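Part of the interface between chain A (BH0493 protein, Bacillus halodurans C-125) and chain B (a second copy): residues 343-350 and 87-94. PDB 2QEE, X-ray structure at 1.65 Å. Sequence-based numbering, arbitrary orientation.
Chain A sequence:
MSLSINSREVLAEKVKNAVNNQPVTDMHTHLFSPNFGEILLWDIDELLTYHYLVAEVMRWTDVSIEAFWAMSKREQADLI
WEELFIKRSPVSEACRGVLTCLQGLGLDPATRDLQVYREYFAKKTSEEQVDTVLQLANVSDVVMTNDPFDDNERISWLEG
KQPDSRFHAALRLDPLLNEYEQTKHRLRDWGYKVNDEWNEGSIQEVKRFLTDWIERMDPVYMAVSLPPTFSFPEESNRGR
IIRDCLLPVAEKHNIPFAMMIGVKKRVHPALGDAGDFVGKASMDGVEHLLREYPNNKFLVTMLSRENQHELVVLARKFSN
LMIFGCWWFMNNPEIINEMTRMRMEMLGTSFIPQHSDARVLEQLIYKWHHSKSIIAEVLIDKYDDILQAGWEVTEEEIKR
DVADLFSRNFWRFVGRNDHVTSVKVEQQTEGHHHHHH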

# COMPACT_ATOMS: atom_id res chain seq x y z
N ARG A 343 3.65 12.12 1.89
CA ARG A 343 3.65 13.21 2.84
C ARG A 343 3.94 14.55 2.13
O ARG A 343 3.19 15.51 2.33
N MET A 344 4.98 14.61 1.31
CA MET A 344 5.32 15.82 0.64
C MET A 344 4.25 16.21 -0.38
O MET A 344 3.96 17.41 -0.55
N GLU A 345 3.65 15.23 -1.05
CA GLU A 345 2.63 15.56 -2.06
C GLU A 345 1.38 16.24 -1.44
O GLU A 345 0.81 17.16 -2.03
N MET A 346 1.02 15.86 -0.21
CA MET A 346 -0.21 16.34 0.43
C MET A 346 0.07 17.36 1.52
O MET A 346 -0.86 18.02 1.95
N LEU A 347 1.32 17.49 1.94
CA LEU A 347 1.63 18.44 3.06
C LEU A 347 2.75 19.42 2.71
O LEU A 347 3.15 20.22 3.56
N GLY A 348 3.29 19.37 1.50
CA GLY A 348 4.44 20.22 1.18
C GLY A 348 5.57 19.96 2.20
O GLY A 348 6.05 18.84 2.33
N THR A 349 6.07 21.00 2.85
CA THR A 349 7.15 20.75 3.82
C THR A 349 6.65 20.75 5.28
O THR A 349 7.46 20.86 6.22
N SER A 350 5.33 20.67 5.47
CA SER A 350 4.74 20.79 6.82
C SER A 350 4.70 19.45 7.61
O SER A 350 3.69 19.12 8.25
N LYS B 87 7.28 31.70 1.63
CA LYS B 87 7.90 31.34 2.91
C LYS B 87 8.39 29.88 2.95
O LYS B 87 9.24 29.53 3.77
N ARG B 88 7.74 29.03 2.13
CA ARG B 88 8.20 27.64 1.85
C ARG B 88 8.10 27.39 0.35
O ARG B 88 7.27 28.01 -0.33
N SER B 89 8.93 26.49 -0.17
CA SER B 89 8.82 26.15 -1.62
C SER B 89 7.50 25.44 -1.89
O SER B 89 7.13 24.54 -1.14
N PRO B 90 6.81 25.81 -3.01
CA PRO B 90 5.50 25.28 -3.38
C PRO B 90 5.61 23.87 -3.99
O PRO B 90 5.20 23.64 -5.13
N VAL B 91 6.15 22.93 -3.21
CA VAL B 91 6.47 21.59 -3.72
C VAL B 91 5.30 20.64 -3.64
O VAL B 91 5.35 19.59 -4.27
N SER B 92 4.22 20.97 -2.89
CA SER B 92 3.07 20.05 -2.79
C SER B 92 2.39 19.87 -4.14
O SER B 92 2.56 20.74 -5.03
N GLU B 93 1.64 18.78 -4.32
CA GLU B 93 0.96 18.58 -5.62
C GLU B 93 0.03 19.78 -5.96
O GLU B 93 0.02 20.24 -7.12
N ALA B 94 -0.73 20.25 -4.98
CA ALA B 94 -1.75 21.30 -5.24
C ALA B 94 -1.01 22.61 -5.56
O ALA B 94 -1.41 23.31 -6.47

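What holds the two backbones together? The end of the chain A helix meets the start of a chain B helix, and one direct hydrogen bond joins them: Glu93(B) N donates to Glu345(A) O at 2.9 Å, with an N-H...O angle of 161°. Water 1 extends this link, donating to Glu345(A) O at 2.7 Å and accepting from Ala94(B) N at 2.9 Å. One carbonyl near the end of its helix thus serves two amides in the first turn of the other. Beside it, Ser92(B) CA makes a CA-H...O contact of 3.6 Å with Met344(A) O.

Which side chains form the apolar centre? Val91(B), chi1 m, points toward chain A, and its CG2 lies 4.0 Å from each of Met344(A) CG, Gly348(A) CA and Thr349(A) CG2. The CA-to-CB bond of Met344(A) points sideways, and with chi1 t, chi2 t and chi3 m its CG meets Val91(B). Thr349(A), chi1 p, points toward chain B; its OG1 also comes within 3.7 Å of Arg88(B) CG, a contact with the aliphatic stem of an arginine whose end leads away.

How close do the chains come at Gly348(A)? Gly348(A) CA is 4.2 Å from Ser92(B) CA, and no side chain intervenes; an ideal CB on Gly348(A) would lie at contact distance, 3.7 Å, from Ser92(B) CB. Positive phi, as the chain leaves the helix, by itself favours glycine. Ser92(B), chi1 p, sets its CB 3.6 Å from Glu345(A) O while its OG caps the helix of its own chain.

Where do the remaining polar groups go? Glu345(A), chi1 m, points away, and its carboxylate is bonded elsewhere in the structure. Glu93(B), chi1 t and chi2 p, starts sideways and leads its end away. Ser350(A), chi1 p, turns back, Ser350(A) OG donating to Leu347(A) O at 2.7 Å across the type II' turn.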

# COMPACT_ATOMS: atom_id res chain seq x y z
CB ARG A 343 4.68 12.92 3.96
CG ARG A 343 4.16 11.94 4.99
CD ARG A 343 5.36 11.42 5.78
NE ARG A 343 4.80 10.63 6.89
CZ ARG A 343 5.53 10.26 7.94
NH1 ARG A 343 6.82 10.54 7.94
NH2 ARG A 343 4.99 9.64 8.96
CB MET A 344 6.65 15.68 -0.03
CG MET A 344 7.19 17.07 -0.53
SD MET A 344 8.97 17.07 -0.88
CE MET A 344 9.65 16.91 0.79
CB GLU A 345 2.20 14.33 -2.92
CG GLU A 345 3.36 13.98 -3.79
CD GLU A 345 3.37 12.60 -4.49
OE1 GLU A 345 2.38 11.85 -4.39
OE2 GLU A 345 4.42 12.33 -5.17
CB MET A 346 -1.00 15.20 1.06
CG MET A 346 -1.94 14.55 0.07
SD MET A 346 -2.89 13.18 0.78
CE MET A 346 -1.61 11.91 0.70
CB LEU A 347 2.00 17.69 4.35
CG LEU A 347 1.01 16.64 4.87
CD1 LEU A 347 1.65 15.95 6.09
CD2 LEU A 347 -0.35 17.23 5.22
CB THR A 349 8.30 21.74 3.64
OG1 THR A 349 7.75 23.06 3.77
CG2 THR A 349 8.96 21.60 2.21
CB SER A 350 3.36 21.51 6.80
OG SER A 350 2.35 20.75 6.13
CB LYS B 87 6.88 31.54 4.02
CG LYS B 87 6.60 33.03 4.38
CD LYS B 87 5.87 33.10 5.71
CE LYS B 87 5.54 34.49 6.14
NZ LYS B 87 4.64 34.35 7.34
CB ARG B 88 7.33 26.62 2.57
CG ARG B 88 7.37 26.75 4.07
CD ARG B 88 6.18 27.64 4.54
NE ARG B 88 6.39 28.15 5.92
CZ ARG B 88 5.55 29.02 6.51
NH1 ARG B 88 4.49 29.48 5.86
NH2 ARG B 88 5.80 29.43 7.75
CB SER B 89 9.98 25.32 -2.15
OG SER B 89 11.24 25.99 -2.01
CB PRO B 90 5.02 26.24 -4.49
CG PRO B 90 6.25 26.88 -5.06
CD PRO B 90 7.29 26.87 -3.93
CB VAL B 91 7.68 20.95 -2.96
CG1 VAL B 91 9.03 21.63 -3.27
CG2 VAL B 91 7.38 20.94 -1.46
CB SER B 92 2.06 20.55 -1.75
OG SER B 92 1.24 21.58 -2.28
CB GLU B 93 0.15 17.24 -5.61
CG GLU B 93 -0.72 17.03 -6.83
CD GLU B 93 0.04 16.99 -8.15
OE1 GLU B 93 1.30 16.97 -8.24
OE2 GLU B 93 -0.71 16.97 -9.15
CB ALA B 94 -2.68 21.49 -4.01
O HOH W 1 -1.18 18.97 -2.44